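Side-chain contacts in 2S Albumin protein (Dolichos, PDB 6IX1), which is a seed albumin with a four-bladed hemopexin-type beta-propeller fold and probably serves in storage or in binding small ligands, its precise role not being settled: residues 41-44 and 45-49; 98-101 and 102-106; 184-188 and 189-193. All coordinates share one frame; numbering follows the deposited sequence.

Interaction 1. Residues 41-44 and 45-49; sequences NLRL and ISSGF
R43 reaches S47, in the serine conformer described here, through two first torsions: CG of R43 stands anti to its own backbone N (chi1 -176°) and the chain then runs extended to NE, while OG of S47 is likewise turned opposite its backbone N (chi1 173°), facing the strand end. The two meet at the first turn of the short helix 45-48, four residues apart. In this conformer NE of R43 donates to S47 OG at 2.9 Å, with the serine oxygen tilted 20° out of the guanidinium plane; S47 has a second conformer, so the bond is probably not permanent. The flat group also lies over the backbone: CA of G48 sits 3.6 Å above the guanidinium plane, over its centre. Glycine suits this position because, without a CB, it keeps clear of the F49 ring. Behind this, G48 N at 3.1 Å and S47 N at 3.0 Å both donate to O of L44, the N-cap residue, G48 N making the i to i+4 bond of a helical turn. L44 contributes carbon as well, its CB lying 3.7 Å from S46 OG. I45 sends its branched side chain the other way, onto F19 of strand 15-20, as suits a buried aliphatic residue. A further, weak hydrogen bond from R43 NH1 to Y24 OH may link strand 23-28 to the helix, though weakly. At this exposed corner, then, one arginine donates from the end of strand 37-44 to the following helix, and in one conformer of S47 uses the hydroxyl as acceptor.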
loop_
_atom_site.group_PDB
_atom_site.type_symbol
_atom_site.label_atom_id
_atom_site.label_comp_id
_atom_site.label_asym_id
_atom_site.label_seq_id
_atom_site.Cartn_x
_atom_site.Cartn_y
_atom_site.Cartn_z
ATOM N N ASN A 41 -13.111 3.802 13.155
ATOM C CA ASN A 41 -14.239 3.126 12.522
ATOM C C ASN A 41 -14.373 3.626 11.066
ATOM O O ASN A 41 -14.072 4.762 10.738
ATOM C CB ASN A 41 -15.551 3.309 13.295
ATOM C CG ASN A 41 -15.739 2.335 14.433
ATOM O OD1 ASN A 41 -15.320 1.176 14.357
ATOM N ND2 ASN A 41 -16.431 2.800 15.465
ATOM N N LEU A 42 -14.931 2.759 10.217
ATOM C CA LEU A 42 -15.075 3.013 8.787
ATOM C C LEU A 42 -15.535 4.452 8.572
ATOM O O LEU A 42 -16.565 4.853 9.085
ATOM C CB LEU A 42 -16.038 2.048 8.148
ATOM C CG LEU A 42 -16.129 2.091 6.629
ATOM C CD1 LEU A 42 -14.856 1.632 5.967
ATOM C CD2 LEU A 42 -17.302 1.234 6.178
ATOM N N ARG A 43 -14.797 5.227 7.779
ATOM C CA ARG A 43 -14.952 6.692 7.650
ATOM C C ARG A 43 -14.679 7.054 6.228
ATOM O O ARG A 43 -13.740 6.510 5.640
ATOM C CB ARG A 43 -14.011 7.451 8.644
ATOM C CG ARG A 43 -14.087 8.945 8.719
ATOM C CD ARG A 43 -13.181 9.333 9.885
ATOM N NE ARG A 43 -13.252 10.728 10.252
ATOM C CZ ARG A 43 -12.381 11.350 11.029
ATOM N NH1 ARG A 43 -11.301 10.717 11.474
ATOM N NH2 ARG A 43 -12.543 12.636 11.261
ATOM N N LEU A 44 -15.338 8.059 5.737
ATOM C CA LEU A 44 -14.986 8.576 4.399
ATOM C C LEU A 44 -13.574 9.107 4.496
ATOM O O LEU A 44 -13.137 9.816 5.432
ATOM C CB LEU A 44 -15.910 9.723 3.985
ATOM C CG LEU A 44 -17.331 9.357 3.636
ATOM C CD1 LEU A 44 -18.128 10.635 3.507
ATOM C CD2 LEU A 44 -17.324 8.628 2.344
ATOM N N ILE A 45 -12.811 8.885 3.430
ATOM C CA ILE A 45 -11.496 9.546 3.243
ATOM C C ILE A 45 -11.601 11.061 3.366
ATOM O O ILE A 45 -10.761 11.686 4.027
ATOM C CB ILE A 45 -10.868 9.081 1.928
ATOM C CG1 ILE A 45 -10.591 7.565 1.895
ATOM C CG2 ILE A 45 -9.663 9.901 1.530
ATOM C CD1 ILE A 45 -10.389 6.998 0.530
ATOM N N SER A 46 -12.607 11.644 2.756
ATOM C CA SER A 46 -12.767 13.106 2.824
ATOM C C SER A 46 -12.945 13.589 4.262
ATOM O O SER A 46 -12.671 14.737 4.518
ATOM C CB SER A 46 -13.911 13.545 1.990
ATOM O OG SER A 46 -15.101 12.918 2.410
ATOM N N SER A 47 -13.479 12.760 5.140
ATOM C CA SER A 47 -13.662 13.147 6.558
ATOM C C SER A 47 -12.341 13.046 7.314
ATOM O O SER A 47 -11.924 14.010 8.023
ATOM C CB SER A 47 -14.718 12.252 7.167
ATOM O OG SER A 47 -14.824 12.459 8.571
ATOM N N GLY A 48 -11.685 11.899 7.206
ATOM C CA GLY A 48 -10.420 11.637 7.923
ATOM C C GLY A 48 -9.341 12.582 7.507
ATOM O O GLY A 48 -8.465 12.858 8.352
ATOM N N PHE A 49 -9.344 12.933 6.227
ATOM C CA PHE A 49 -8.279 13.730 5.570
ATOM C C PHE A 49 -8.914 14.872 4.824
ATOM O O PHE A 49 -9.018 14.850 3.591
ATOM C CB PHE A 49 -7.485 12.780 4.671
ATOM C CG PHE A 49 -6.942 11.608 5.452
ATOM C CD1 PHE A 49 -5.891 11.765 6.366
ATOM C CD2 PHE A 49 -7.544 10.392 5.331
ATOM C CE1 PHE A 49 -5.475 10.702 7.159
ATOM C CE2 PHE A 49 -7.155 9.342 6.115
ATOM C CZ PHE A 49 -6.100 9.487 6.997
#

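Interaction 2. Residues 98-101 and 102-106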
loop_
_atom_site.group_PDB
_atom_site.type_symbol
_atom_site.label_atom_id
_atom_site.label_comp_id
_atom_site.label_asym_id
_atom_site.label_seq_id
_atom_site.Cartn_x
_atom_site.Cartn_y
_atom_site.Cartn_z
ATOM N N GLY A 98 1.389 17.988 -5.467
ATOM C CA GLY A 98 0.237 17.596 -6.281
ATOM C C GLY A 98 -1.071 18.181 -5.735
ATOM O O GLY A 98 -1.006 19.180 -4.981
ATOM N N PRO A 99 -2.245 17.610 -6.069
ATOM C CA PRO A 99 -2.383 16.423 -6.894
ATOM C C PRO A 99 -1.820 16.689 -8.300
ATOM O O PRO A 99 -1.877 17.774 -8.826
ATOM C CB PRO A 99 -3.899 16.259 -6.999
ATOM C CG PRO A 99 -4.396 16.831 -5.696
ATOM C CD PRO A 99 -3.524 18.035 -5.543
ATOM N N THR A 100 -1.224 15.685 -8.898
ATOM C CA THR A 100 -0.753 15.745 -10.300
ATOM C C THR A 100 -0.776 14.346 -10.884
ATOM O O THR A 100 -1.137 13.421 -10.196
ATOM C CB THR A 100 0.630 16.405 -10.374
ATOM O OG1 THR A 100 0.942 16.709 -11.717
ATOM C CG2 THR A 100 1.708 15.540 -9.765
ATOM N N THR A 101 -0.351 14.213 -12.135
ATOM C CA THR A 101 -0.277 12.865 -12.720
ATOM C C THR A 101 0.915 12.093 -12.155
ATOM O O THR A 101 1.915 12.698 -11.759
ATOM C CB THR A 101 -0.262 12.860 -14.244
ATOM O OG1 THR A 101 0.970 13.469 -14.633
ATOM C CG2 THR A 101 -1.504 13.479 -14.844
ATOM N N ILE A 102 0.861 10.785 -12.243
ATOM C CA ILE A 102 2.008 9.942 -11.808
ATOM C C ILE A 102 3.263 10.357 -12.563
ATOM O O ILE A 102 4.345 10.430 -12.011
ATOM C CB ILE A 102 1.684 8.457 -11.984
ATOM C CG1 ILE A 102 0.574 8.075 -11.007
ATOM C CG2 ILE A 102 2.959 7.591 -11.871
ATOM C CD1 ILE A 102 -0.083 6.779 -11.381
ATOM N N ALA A 103 3.125 10.538 -13.868
ATOM C CA ALA A 103 4.297 10.855 -14.719
ATOM C C ALA A 103 4.857 12.210 -14.372
ATOM O O ALA A 103 6.093 12.386 -14.559
ATOM C CB ALA A 103 3.889 10.800 -16.151
ATOM N N GLU A 104 4.056 13.156 -13.940
ATOM C CA GLU A 104 4.579 14.441 -13.500
ATOM C C GLU A 104 5.204 14.343 -12.099
ATOM O O GLU A 104 6.248 14.972 -11.847
ATOM C CB GLU A 104 3.501 15.480 -13.550
ATOM C CG GLU A 104 3.121 15.924 -14.946
ATOM C CD GLU A 104 1.886 16.772 -14.841
ATOM O OE1 GLU A 104 2.012 18.005 -14.822
ATOM O OE2 GLU A 104 0.756 16.172 -14.809
ATOM N N MET A 105 4.652 13.529 -11.204
ATOM C CA MET A 105 5.199 13.359 -9.851
ATOM C C MET A 105 6.560 12.654 -9.926
ATOM O O MET A 105 7.456 12.975 -9.184
ATOM C CB MET A 105 4.224 12.605 -8.960
ATOM C CG MET A 105 4.631 12.603 -7.552
ATOM S SD MET A 105 4.553 14.188 -6.718
ATOM C CE MET A 105 2.800 14.192 -6.312
ATOM N N PHE A 106 6.614 11.624 -10.778
ATOM C CA PHE A 106 7.793 10.755 -10.901
ATOM C C PHE A 106 8.115 10.652 -12.372
ATOM O O PHE A 106 7.724 9.676 -13.039
ATOM C CB PHE A 106 7.536 9.370 -10.329
ATOM C CG PHE A 106 7.062 9.330 -8.907
ATOM C CD1 PHE A 106 7.946 9.502 -7.856
ATOM C CD2 PHE A 106 5.722 9.151 -8.626
ATOM C CE1 PHE A 106 7.464 9.533 -6.543
ATOM C CE2 PHE A 106 5.264 9.112 -7.294
ATOM C CZ PHE A 106 6.133 9.261 -6.266
#
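E104 folds back from the first turn of helix 102-105 onto the two threonines that lead into it, and its atoms can be followed outward one by one. E104 CB lies 3.4 Å from both T100 OG1 and T101 OG1. With CG beside the backbone N (chi1 -73°) and the chain extended beyond it, E104 CG passes T101 OG1 at 3.3 Å and carries the carboxylate back over the end of the strand. At the tip, E104 OE2 accepts from the hydroxyl of T101, OG1 to OE2 being 2.7 Å, through its anti lone pair, the one directed away from OE1. E104 OE2 also receives a weak bond from T101 N at 3.5 Å. In return, T101 OG1 accepts from E104 N at 3.2 Å, so this hydroxyl both gives and takes. Threonine suits the N-cap because its OG1, set between the backbone N and the carbonyl carbon (chi1 66°), is placed where it can accept from E104 N in the first turn. Glutamate suits its place too, since a negative carboxylate near a helix N-terminus is probably favoured by the helix dipole. Further round the turn, M105 N binds T101 O at 2.9 Å. On that side M105 bends at chi2 and chi3 and lays CE 3.9 Å from T100 CG2, its thioether chain touching C81 on the adjoining strand 80-85 and Y74 on strand 72-77 beyond it. I102 points inward onto F76. The reciprocal pairing of T101 and E104 is a capping box, the classic N-terminal helix signature, here closing the short helix after the outer strand 98-101 of a propeller blade.

Interaction 3. Residues 184-188 and 189-193. With SO4 (sulfate ion), chain D.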
loop_
_atom_site.group_PDB
_atom_site.type_symbol
_atom_site.label_atom_id
_atom_site.label_comp_id
_atom_site.label_asym_id
_atom_site.label_seq_id
_atom_site.Cartn_x
_atom_site.Cartn_y
_atom_site.Cartn_z
ATOM N N TYR A 184 2.734 -7.310 4.110
ATOM C CA TYR A 184 1.439 -7.954 3.870
ATOM C C TYR A 184 1.041 -7.642 2.425
ATOM O O TYR A 184 1.070 -6.487 2.022
ATOM C CB TYR A 184 0.380 -7.403 4.813
ATOM C CG TYR A 184 0.579 -7.803 6.214
ATOM C CD1 TYR A 184 1.369 -7.061 7.060
ATOM C CD2 TYR A 184 0.016 -8.963 6.713
ATOM C CE1 TYR A 184 1.614 -7.498 8.357
ATOM C CE2 TYR A 184 0.258 -9.397 8.001
ATOM C CZ TYR A 184 0.999 -8.622 8.869
ATOM O OH TYR A 184 1.276 -9.018 10.149
ATOM N N LEU A 185 0.661 -8.702 1.705
ATOM C CA LEU A 185 0.227 -8.556 0.284
ATOM C C LEU A 185 -1.247 -9.032 0.268
ATOM O O LEU A 185 -1.594 -10.058 0.834
ATOM C CB LEU A 185 1.048 -9.464 -0.653
ATOM C CG LEU A 185 2.563 -9.381 -0.495
ATOM C CD1 LEU A 185 3.172 -10.318 -1.532
ATOM C CD2 LEU A 185 3.062 -7.955 -0.763
ATOM N N PHE A 186 -2.051 -8.247 -0.404
ATOM C CA PHE A 186 -3.489 -8.524 -0.508
ATOM C C PHE A 186 -3.877 -8.649 -1.994
ATOM O O PHE A 186 -3.422 -7.897 -2.817
ATOM C CB PHE A 186 -4.302 -7.357 0.073
ATOM C CG PHE A 186 -4.043 -7.099 1.528
ATOM C CD1 PHE A 186 -3.035 -6.313 1.963
ATOM C CD2 PHE A 186 -4.778 -7.728 2.478
ATOM C CE1 PHE A 186 -2.790 -6.153 3.325
ATOM C CE2 PHE A 186 -4.578 -7.657 3.843
ATOM C CZ PHE A 186 -3.565 -6.828 4.260
ATOM N N LYS A 187 -4.744 -9.584 -2.277
ATOM C CA LYS A 187 -5.229 -9.824 -3.650
ATOM C C LYS A 187 -6.655 -10.368 -3.515
ATOM O O LYS A 187 -6.848 -11.469 -2.952
ATOM C CB LYS A 187 -4.334 -10.802 -4.410
ATOM C CG LYS A 187 -4.788 -11.278 -5.788
ATOM C CD LYS A 187 -4.736 -10.188 -6.715
ATOM C CE LYS A 187 -4.612 -10.629 -8.191
ATOM N NZ LYS A 187 -3.452 -11.466 -8.722
ATOM N N GLY A 188 -7.602 -9.565 -3.967
ATOM C CA GLY A 188 -9.012 -9.861 -3.754
ATOM C C GLY A 188 -9.319 -10.160 -2.312
ATOM O O GLY A 188 -8.921 -9.360 -1.450
ATOM N N ALA A 189 -9.867 -11.339 -2.091
ATOM C CA ALA A 189 -10.332 -11.787 -0.759
ATOM C C ALA A 189 -9.202 -12.303 0.149
ATOM O O ALA A 189 -9.457 -12.563 1.347
ATOM C CB ALA A 189 -11.335 -12.896 -1.006
ATOM N N GLN A 190 -7.996 -12.425 -0.376
ATOM C CA GLN A 190 -6.905 -13.214 0.254
ATOM C C GLN A 190 -5.717 -12.293 0.553
ATOM O O GLN A 190 -5.548 -11.197 -0.003
ATOM C CB GLN A 190 -6.370 -14.305 -0.694
ATOM C CG GLN A 190 -7.233 -15.486 -1.020
ATOM C CD GLN A 190 -6.548 -16.324 -2.067
ATOM O OE1 GLN A 190 -5.948 -15.823 -3.063
ATOM N NE2 GLN A 190 -6.699 -17.596 -1.837
ATOM N N TYR A 191 -4.899 -12.795 1.428
ATOM C CA TYR A 191 -3.628 -12.145 1.737
ATOM C C TYR A 191 -2.548 -13.149 2.098
ATOM O O TYR A 191 -2.829 -14.313 2.369
ATOM C CB TYR A 191 -3.741 -11.124 2.875
ATOM C CG TYR A 191 -3.674 -11.637 4.299
ATOM C CD1 TYR A 191 -4.646 -12.461 4.799
ATOM C CD2 TYR A 191 -2.562 -11.406 5.052
ATOM C CE1 TYR A 191 -4.581 -12.937 6.099
ATOM C CE2 TYR A 191 -2.461 -11.825 6.367
ATOM C CZ TYR A 191 -3.505 -12.578 6.873
ATOM O OH TYR A 191 -3.562 -13.009 8.173
ATOM N N VAL A 192 -1.339 -12.679 2.119
ATOM C CA VAL A 192 -0.207 -13.410 2.670
ATOM C C VAL A 192 0.779 -12.450 3.322
ATOM O O VAL A 192 0.842 -11.294 2.951
ATOM C CB VAL A 192 0.496 -14.241 1.576
ATOM C CG1 VAL A 192 1.248 -13.369 0.580
ATOM C CG2 VAL A 192 1.350 -15.350 2.150
ATOM N N ARG A 193 1.491 -13.009 4.303
ATOM C CA ARG A 193 2.540 -12.281 4.975
ATOM C C ARG A 193 3.850 -12.853 4.466
ATOM O O ARG A 193 4.019 -14.063 4.438
ATOM C CB ARG A 193 2.416 -12.397 6.470
ATOM C CG ARG A 193 3.530 -11.697 7.238
ATOM C CD ARG A 193 3.238 -11.510 8.683
ATOM N NE ARG A 193 2.955 -12.764 9.350
ATOM C CZ ARG A 193 3.327 -13.129 10.597
ATOM N NH1 ARG A 193 4.231 -12.427 11.267
ATOM N NH2 ARG A 193 2.802 -14.214 11.154
HETATM S S SO4 D . -0.857 -12.190 10.320
HETATM O O1 SO4 D . -1.261 -13.054 11.374
HETATM O O2 SO4 D . 0.206 -11.398 10.836
HETATM O O3 SO4 D . -1.885 -11.358 9.956
HETATM O O4 SO4 D . -0.428 -12.895 9.146
HETATM O O HOH W 1 -7.524 -13.620 -4.877
#
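Y184, Y191 and R193 lie side by side on one face of a beta hairpin, strands 184-187 and 190-193 joined by a type II' turn from K187 to Q190. Positive phi, needed at the turn's second residue, comes easily to G188. Y184 and Y191 point the same way, with CD2 of Y184 3.8 Å from CE2 of Y191, at the edge of each ring. R193 runs alongside Y184, its guanidinium plane only 7° from the ring plane and its CG over one face of the ring. F186 and Y191 are near parallel, planes at 19°, but slid apart so that the rings barely overlap; F186 CD2 packs on Y191 CB at 3.6 Å. L185 and V192 meet on the other face. W216 stands edge-to-face to both tyrosines, and a salt bridge to E182 holds R193 NH1. The two phenols and the arginine gather round a sulfate, probably from the crystallisation liquor, which G32 N also binds. At the turn, a water bridges K187 O and Q190 OE1. Y184 OH donates to sulfate O2 at 2.7 Å, and Y191 OH to O3 at 3.0 Å, while O2 lies 3.4 Å above one face of the R193 guanidinium.

In the fold
The three contacts come in series along the chain and belong to three different antiparallel sheets among the four of the hemopexin-like propeller. Interactions 1 and 2 sit at equivalent places, where an outer strand, 37-44 or 98-101, passes into a one-turn helix; their centres are 23 Å apart, their nearest atoms about 11 Å. Interaction 3 differs, a hairpin between the two middle strands, 182-187 and 190-195, of the last sheet, with its centre 11 Å from the centre of the chain against 17 Å for the others. Interactions 2 and 3 lie on opposite sides of that centre. Different side chains thus bridge the same corner: an arginine-serine pair, in one conformer, and a capping box.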